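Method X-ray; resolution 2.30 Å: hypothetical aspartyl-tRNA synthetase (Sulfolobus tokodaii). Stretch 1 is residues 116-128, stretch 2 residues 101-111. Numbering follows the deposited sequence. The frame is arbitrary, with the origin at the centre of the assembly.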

ATOM      1  N   THR B 116     -26.249   6.607  10.848  1.00 54.01           N
ATOM      2  CA  THR B 116     -26.147   7.758  11.754  1.00 53.07           C
ATOM      3  C   THR B 116     -24.723   8.035  12.240  1.00 52.91           C
ATOM      4  O   THR B 116     -24.352   9.183  12.455  1.00 52.96           O
ATOM      5  CB  THR B 116     -27.051   7.565  12.993  1.00 53.19           C
ATOM      6  OG1 THR B 116     -28.392   7.278  12.569  1.00 53.11           O
ATOM      7  CG2 THR B 116     -27.150   8.878  13.806  1.00 51.37           C
ATOM      8  N   ARG B 117     -23.951   6.977  12.457  1.00 52.22           N
ATOM      9  CA  ARG B 117     -22.561   7.117  12.835  1.00 52.02           C
ATOM     10  C   ARG B 117     -21.666   7.618  11.704  1.00 51.35           C
ATOM     11  O   ARG B 117     -20.746   8.405  11.942  1.00 50.76           O
ATOM     12  CB  ARG B 117     -22.032   5.780  13.356  1.00 52.75           C
ATOM     13  CG  ARG B 117     -22.504   5.473  14.757  1.00 54.65           C
ATOM     14  CD  ARG B 117     -22.921   4.051  14.919  1.00 59.13           C
ATOM     15  NE  ARG B 117     -21.778   3.187  14.685  1.00 61.63           N
ATOM     16  CZ  ARG B 117     -21.853   1.932  14.287  1.00 63.54           C
ATOM     17  NH1 ARG B 117     -23.036   1.365  14.064  1.00 60.51           N
ATOM     18  NH2 ARG B 117     -20.727   1.239  14.110  1.00 66.69           N
ATOM     19  N   LEU B 118     -21.924   7.138  10.485  1.00 50.81           N
ATOM     20  CA  LEU B 118     -21.237   7.610   9.288  1.00 50.05           C
ATOM     21  C   LEU B 118     -21.455   9.103   8.995  1.00 50.38           C
ATOM     22  O   LEU B 118     -20.616   9.733   8.342  1.00 50.97           O
ATOM     23  CB  LEU B 118     -21.621   6.766   8.070  1.00 49.95           C
ATOM     24  CG  LEU B 118     -21.240   5.284   8.045  1.00 48.89           C
ATOM     25  CD1 LEU B 118     -21.824   4.526   6.842  1.00 47.21           C
ATOM     26  CD2 LEU B 118     -19.740   5.160   8.042  1.00 51.51           C
ATOM     27  N   ARG B 119     -22.547   9.691   9.467  1.00 50.29           N
ATOM     28  CA  ARG B 119     -22.670  11.157   9.371  1.00 51.01           C
ATOM     29  C   ARG B 119     -21.690  11.843  10.324  1.00 50.09           C
ATOM     30  O   ARG B 119     -21.377  13.035  10.167  1.00 49.32           O
ATOM     31  CB  ARG B 119     -24.089  11.656   9.679  1.00 51.61           C
ATOM     32  CG  ARG B 119     -25.048  11.613   8.506  1.00 56.22           C
ATOM     33  CD  ARG B 119     -26.384  12.398   8.743  1.00 63.72           C
ATOM     34  NE  ARG B 119     -27.171  11.898   9.878  1.00 67.43           N
ATOM     35  CZ  ARG B 119     -27.978  10.825   9.833  1.00 73.01           C
ATOM     36  NH1 ARG B 119     -28.107  10.134   8.697  1.00 75.39           N
ATOM     37  NH2 ARG B 119     -28.660  10.436  10.920  1.00 73.44           N
ATOM     38  N   GLU B 120     -21.237  11.101  11.338  1.00 48.87           N
ATOM     39  CA  GLU B 120     -20.335  11.663  12.344  1.00 48.37           C
ATOM     40  C   GLU B 120     -19.230  10.653  12.593  1.00 47.11           C
ATOM     41  O   GLU B 120     -18.940  10.235  13.722  1.00 46.23           O
ATOM     42  CB  GLU B 120     -21.114  12.043  13.617  1.00 48.86           C
ATOM     43  CG  GLU B 120     -22.201  13.086  13.382  1.00 51.83           C
ATOM     44  CD  GLU B 120     -21.642  14.447  12.976  1.00 57.57           C
ATOM     45  OE1 GLU B 120     -20.443  14.733  13.213  1.00 56.51           O
ATOM     46  OE2 GLU B 120     -22.421  15.260  12.420  1.00 62.55           O
ATOM     47  N   ARG B 121     -18.620  10.266  11.485  1.00 45.95           N
ATOM     48  CA  ARG B 121     -17.730   9.131  11.454  1.00 44.93           C
ATOM     49  C   ARG B 121     -16.465   9.376  12.272  1.00 43.84           C
ATOM     50  O   ARG B 121     -15.992   8.486  12.977  1.00 43.58           O
ATOM     51  CB  ARG B 121     -17.407   8.795  10.002  1.00 45.05           C
ATOM     52  CG  ARG B 121     -16.594   7.567   9.865  1.00 45.25           C
ATOM     53  CD  ARG B 121     -17.209   6.416  10.593  1.00 45.51           C
ATOM     54  NE  ARG B 121     -16.933   5.190   9.862  1.00 45.81           N
ATOM     55  CZ  ARG B 121     -17.225   3.983  10.304  1.00 44.74           C
ATOM     56  NH1 ARG B 121     -17.846   3.819  11.477  1.00 40.98           N
ATOM     57  NH2 ARG B 121     -16.955   2.947   9.525  1.00 44.36           N
ATOM     58  N   VAL B 122     -15.937  10.589  12.178  1.00 43.21           N
ATOM     59  CA  VAL B 122     -14.794  11.007  12.982  1.00 42.48           C
ATOM     60  C   VAL B 122     -15.059  10.839  14.478  1.00 42.49           C
ATOM     61  O   VAL B 122     -14.239  10.285  15.212  1.00 43.25           O
ATOM     62  CB  VAL B 122     -14.387  12.429  12.638  1.00 42.32           C
ATOM     63  CG1 VAL B 122     -13.485  13.038  13.717  1.00 41.97           C
ATOM     64  CG2 VAL B 122     -13.670  12.427  11.300  1.00 42.12           C
ATOM     65  N   LEU B 123     -16.216  11.284  14.923  1.00 41.41           N
ATOM     66  CA  LEU B 123     -16.545  11.121  16.304  1.00 41.34           C
ATOM     67  C   LEU B 123     -16.684   9.642  16.618  1.00 41.68           C
ATOM     68  O   LEU B 123     -16.222   9.175  17.653  1.00 42.18           O
ATOM     69  CB  LEU B 123     -17.822  11.911  16.659  1.00 40.77           C
ATOM     70  CG  LEU B 123     -17.531  13.410  16.649  1.00 38.20           C
ATOM     71  CD1 LEU B 123     -18.830  14.238  16.694  1.00 39.42           C
ATOM     72  CD2 LEU B 123     -16.603  13.809  17.782  1.00 31.44           C
ATOM     73  N   ASP B 124     -17.291   8.905  15.705  1.00 41.65           N
ATOM     74  CA  ASP B 124     -17.417   7.489  15.889  1.00 42.70           C
ATOM     75  C   ASP B 124     -16.056   6.786  15.902  1.00 42.72           C
ATOM     76  O   ASP B 124     -15.833   5.954  16.725  1.00 43.65           O
ATOM     77  CB  ASP B 124     -18.303   6.900  14.814  1.00 42.68           C
ATOM     78  CG  ASP B 124     -18.581   5.437  15.044  1.00 44.12           C
ATOM     79  OD1 ASP B 124     -19.161   5.081  16.111  1.00 40.64           O
ATOM     80  OD2 ASP B 124     -18.257   4.577  14.196  1.00 47.22           O
ATOM     81  N   LEU B 125     -15.162   7.141  14.985  1.00 42.98           N
ATOM     82  CA  LEU B 125     -13.828   6.541  14.878  1.00 41.85           C
ATOM     83  C   LEU B 125     -12.983   6.820  16.108  1.00 41.69           C
ATOM     84  O   LEU B 125     -12.116   5.998  16.464  1.00 40.21           O
ATOM     85  CB  LEU B 125     -13.080   7.120  13.690  1.00 41.61           C
ATOM     86  CG  LEU B 125     -12.985   6.333  12.383  1.00 42.83           C
ATOM     87  CD1 LEU B 125     -13.864   5.083  12.326  1.00 38.75           C
ATOM     88  CD2 LEU B 125     -13.212   7.305  11.199  1.00 40.43           C
ATOM     89  N   ARG B 126     -13.238   7.973  16.749  1.00 40.38           N
ATOM     90  CA  ARG B 126     -12.491   8.323  17.959  1.00 40.88           C
ATOM     91  C   ARG B 126     -12.755   7.389  19.149  1.00 40.59           C
ATOM     92  O   ARG B 126     -12.050   7.440  20.132  1.00 39.13           O
ATOM     93  CB  ARG B 126     -12.735   9.765  18.380  1.00 39.68           C
ATOM     94  CG  ARG B 126     -12.035  10.769  17.533  1.00 39.35           C
ATOM     95  CD  ARG B 126     -12.300  12.208  17.974  1.00 37.60           C
ATOM     96  NE  ARG B 126     -11.699  13.168  17.031  1.00 39.21           N
ATOM     97  CZ  ARG B 126     -12.062  14.466  16.937  1.00 36.61           C
ATOM     98  NH1 ARG B 126     -13.012  15.005  17.724  1.00 31.67           N
ATOM     99  NH2 ARG B 126     -11.463  15.229  16.059  1.00 35.63           N
ATOM    100  N   ARG B 127     -13.779   6.546  19.061  1.00 41.08           N
ATOM    101  CA  ARG B 127     -14.131   5.756  20.207  1.00 42.35           C
ATOM    102  C   ARG B 127     -12.997   4.737  20.409  1.00 42.48           C
ATOM    103  O   ARG B 127     -12.398   4.260  19.437  1.00 41.94           O
ATOM    104  CB  ARG B 127     -15.453   5.035  19.987  1.00 42.47           C
ATOM    105  CG  ARG B 127     -16.704   5.872  20.144  1.00 45.38           C
ATOM    106  CD  ARG B 127     -17.984   5.052  20.144  1.00 46.06           C
ATOM    107  NE  ARG B 127     -18.125   4.426  18.831  1.00 51.09           N
ATOM    108  CZ  ARG B 127     -17.979   3.122  18.554  1.00 52.31           C
ATOM    109  NH1 ARG B 127     -17.707   2.215  19.520  1.00 53.92           N
ATOM    110  NH2 ARG B 127     -18.119   2.723  17.294  1.00 50.41           N
ATOM    111  N   GLN B 128     -12.726   4.385  21.665  1.00 43.81           N
ATOM    112  CA  GLN B 128     -11.637   3.433  21.980  1.00 44.14           C
ATOM    113  C   GLN B 128     -11.660   2.234  21.048  1.00 43.80           C
ATOM    114  O   GLN B 128     -10.680   1.945  20.367  1.00 44.19           O
ATOM    115  CB  GLN B 128     -11.677   3.021  23.446  1.00 44.73           C
ATOM    116  CG  GLN B 128     -11.126   4.085  24.407  1.00 47.83           C
ATOM    117  CD  GLN B 128      -9.765   4.604  23.985  1.00 50.88           C
ATOM    118  OE1 GLN B 128      -8.750   3.928  24.179  1.00 55.81           O
ATOM    119  NE2 GLN B 128      -9.732   5.800  23.415  1.00 52.98           N
TER
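Stretch 2 (101-111) PLPLDVSGKVK

Stretch 2 crosses stretch 1 as an irregular strip. Its phi/psi pairs form no regular helix or strand, so no axis exists from which to derive a crossing angle; direction has to be read from the order of contacts. Pro103 and Leu104 meet Glu120 and Leu123, Val106 reaches Arg126 and Arg127, and Val110 and Lys111 come back to Arg117. The chain therefore first advances with stretch 1 and then doubles back. The closest approach of CA atoms is at Val106, where Val106 CA lies 5.2 Å from Arg127 CA. Together the stretches bury 634 Å².

Leu123 is the apolar centre on the helical side. It lies in the helix that begins at Arg121, with CA-to-CB directed toward stretch 2, and its m,t rotamer (chi1 -71°, chi2 168°) spreads the two methyls over different neighbours: CD1 is 3.9 Å from Pro103 CD and 4.5 Å from Leu102 CD2, whereas CD2 is 3.6 Å from Val106 CG2. Leu104 answers from the other stretch with the largest covered area there, 99 Å². Its backbone is extended (-140/136), and CB points toward stretch 1, 4.0 Å from Leu123 CB, while chi1 -166° with chi2 151° carries CD1 onward to lie 3.8 Å from both Arg117 CG and Asp124 CB. CD1 also rests 3.7 Å from Glu120 O, a carbonyl already engaged by Asp124 N at 2.9 Å.

Glu120 holds the N-cap position before that helix. With chi1 -60° and chi2 -66°, its side chain bends so that CD packs 3.5 Å from CG of Pro103, whose ring is C-gamma endo. The closest atoms are both carbon and no hydrogen bond joins the pair, so this is a van der Waals contact.

The conformation of Arg127 is explained largely within its own stretch. Its m,t,m course (chi1 -78°, chi2 -170°, chi3 -65°) returns the guanidinium to Asp124, where NH2 and NE donate to OD1 at 2.8 and 3.0 Å with angles of 147° and 144°. Asp124, at chi1 -174°, also forms salt bridges with Arg121, NH1 to OD2 being 2.9 Å and a weak hydrogen bond at 123°, and with Arg117, NE to OD1 being 3.5 Å. One carboxylate thus gathers three arginines. Stretch 2 packs against two of them: Val110 CG2 covers one face of the Arg127 guanidinium, 3.6 Å from NH1, and Val110 CG1 covers one face of that of Arg117, 4.2 Å from CZ. Val110 has chi1 -169°. The Arg117 aliphatic portion, with chi2 off a well at 137°, brings CD to 3.9 Å from Lys111 O.

Val106, at chi1 177°, places CG1 3.7 Å from Arg126 CB and CG2 3.5 Å from Leu123 O. Its own O lies 3.3 Å from Arg127 CG. No direct hydrogen bond links the modelled atoms of the two stretches, but a water bridges them, donating to Val106 O at 3.0 Å and accepting from Gln128 N at 2.9 Å. The Lys109 and Lys111 side chains are unmodelled beyond CB, so nothing can be inferred about their ends.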

ATOM      1  N   PRO B 101     -24.176  20.691  21.925  1.00 53.48           N
ATOM      2  CA  PRO B 101     -23.661  19.390  22.353  1.00 52.84           C
ATOM      3  C   PRO B 101     -23.188  18.599  21.150  1.00 52.31           C
ATOM      4  O   PRO B 101     -23.429  18.998  19.993  1.00 52.86           O
ATOM      5  CB  PRO B 101     -24.912  18.715  22.913  1.00 53.21           C
ATOM      6  CG  PRO B 101     -26.006  19.216  21.996  1.00 53.09           C
ATOM      7  CD  PRO B 101     -25.646  20.680  21.820  1.00 53.41           C
ATOM      8  N   LEU B 102     -22.560  17.464  21.427  1.00 51.30           N
ATOM      9  CA  LEU B 102     -22.073  16.550  20.396  1.00 49.80           C
ATOM     10  C   LEU B 102     -23.235  15.783  19.801  1.00 49.11           C
ATOM     11  O   LEU B 102     -24.188  15.434  20.512  1.00 48.92           O
ATOM     12  CB  LEU B 102     -21.107  15.540  20.993  1.00 48.95           C
ATOM     13  CG  LEU B 102     -19.705  15.965  21.413  1.00 49.18           C
ATOM     14  CD1 LEU B 102     -18.927  14.687  21.728  1.00 48.94           C
ATOM     15  CD2 LEU B 102     -18.974  16.784  20.357  1.00 46.68           C
ATOM     16  N   PRO B 103     -23.156  15.515  18.504  1.00 48.35           N
ATOM     17  CA  PRO B 103     -24.139  14.657  17.841  1.00 49.00           C
ATOM     18  C   PRO B 103     -23.826  13.169  18.060  1.00 49.62           C
ATOM     19  O   PRO B 103     -24.685  12.310  17.836  1.00 49.53           O
ATOM     20  CB  PRO B 103     -23.987  15.033  16.361  1.00 49.29           C
ATOM     21  CG  PRO B 103     -22.520  15.488  16.233  1.00 48.02           C
ATOM     22  CD  PRO B 103     -22.140  16.039  17.570  1.00 47.87           C
ATOM     23  N   LEU B 104     -22.601  12.867  18.460  1.00 50.06           N
ATOM     24  CA  LEU B 104     -22.240  11.492  18.766  1.00 51.37           C
ATOM     25  C   LEU B 104     -21.353  11.489  19.995  1.00 51.96           C
ATOM     26  O   LEU B 104     -20.435  12.297  20.100  1.00 51.62           O
ATOM     27  CB  LEU B 104     -21.533  10.844  17.565  1.00 51.11           C
ATOM     28  CG  LEU B 104     -21.377   9.330  17.566  1.00 51.57           C
ATOM     29  CD1 LEU B 104     -21.343   8.847  16.128  1.00 53.37           C
ATOM     30  CD2 LEU B 104     -20.112   8.848  18.346  1.00 50.88           C
ATOM     31  N   ASP B 105     -21.617  10.561  20.909  1.00 53.44           N
ATOM     32  CA  ASP B 105     -20.870  10.468  22.158  1.00 54.98           C
ATOM     33  C   ASP B 105     -19.635   9.600  22.043  1.00 55.11           C
ATOM     34  O   ASP B 105     -19.731   8.372  21.932  1.00 55.44           O
ATOM     35  CB  ASP B 105     -21.773   9.970  23.292  1.00 55.43           C
ATOM     36  CG  ASP B 105     -22.740  11.043  23.771  1.00 59.56           C
ATOM     37  OD1 ASP B 105     -22.343  12.247  23.854  1.00 64.00           O
ATOM     38  OD2 ASP B 105     -23.928  10.785  24.078  1.00 63.44           O
ATOM     39  N   VAL B 106     -18.472  10.239  22.096  1.00 55.24           N
ATOM     40  CA  VAL B 106     -17.205   9.522  21.935  1.00 56.19           C
ATOM     41  C   VAL B 106     -16.944   8.527  23.087  1.00 57.60           C
ATOM     42  O   VAL B 106     -16.214   7.547  22.933  1.00 57.34           O
ATOM     43  CB  VAL B 106     -16.030  10.515  21.676  1.00 55.92           C
ATOM     44  CG1 VAL B 106     -14.698   9.816  21.572  1.00 52.70           C
ATOM     45  CG2 VAL B 106     -16.302  11.334  20.400  1.00 55.18           C
ATOM     46  N   SER B 107     -17.557   8.775  24.232  1.00 59.97           N
ATOM     47  CA  SER B 107     -17.445   7.842  25.364  1.00 62.18           C
ATOM     48  C   SER B 107     -18.760   7.201  25.821  1.00 63.99           C
ATOM     49  O   SER B 107     -18.759   6.488  26.824  1.00 64.68           O
ATOM     50  CB  SER B 107     -16.773   8.517  26.565  1.00 61.95           C
ATOM     51  OG  SER B 107     -17.384   9.746  26.890  1.00 60.77           O
ATOM     52  N   GLY B 108     -19.862   7.447  25.100  1.00 65.91           N
ATOM     53  CA  GLY B 108     -21.186   6.969  25.498  1.00 68.40           C
ATOM     54  C   GLY B 108     -21.643   5.522  25.234  1.00 70.19           C
ATOM     55  O   GLY B 108     -22.716   5.119  25.726  1.00 70.68           O
ATOM     56  N   LYS B 109     -20.844   4.736  24.505  1.00 71.66           N
ATOM     57  CA  LYS B 109     -21.252   3.417  23.953  1.00 73.19           C
ATOM     58  C   LYS B 109     -22.124   3.536  22.694  1.00 74.01           C
ATOM     59  O   LYS B 109     -22.865   4.518  22.518  1.00 74.22           O
ATOM     60  CB  LYS B 109     -21.924   2.493  25.003  1.00 73.04           C
ATOM     61  N   VAL B 110     -22.020   2.521  21.836  1.00 74.59           N
ATOM     62  CA  VAL B 110     -22.670   2.514  20.527  1.00 75.50           C
ATOM     63  C   VAL B 110     -24.179   2.764  20.591  1.00 75.58           C
ATOM     64  O   VAL B 110     -24.965   1.866  20.919  1.00 75.68           O
ATOM     65  CB  VAL B 110     -22.411   1.181  19.758  1.00 75.81           C
ATOM     66  CG1 VAL B 110     -22.853   1.286  18.296  1.00 75.28           C
ATOM     67  CG2 VAL B 110     -20.939   0.755  19.864  1.00 77.16           C
ATOM     68  N   LYS B 111     -24.574   3.994  20.284  1.00 75.67           N
ATOM     69  CA  LYS B 111     -25.979   4.285  20.033  1.00 75.74           C
ATOM     70  C   LYS B 111     -26.137   4.680  18.563  1.00 75.64           C
ATOM     71  O   LYS B 111     -25.184   5.181  17.918  1.00 75.76           O
ATOM     72  CB  LYS B 111     -26.526   5.382  20.985  1.00 75.52           C
TER
HETATM   73  O   HOH W   1     -14.134   5.620  23.819  1.00 34.45           O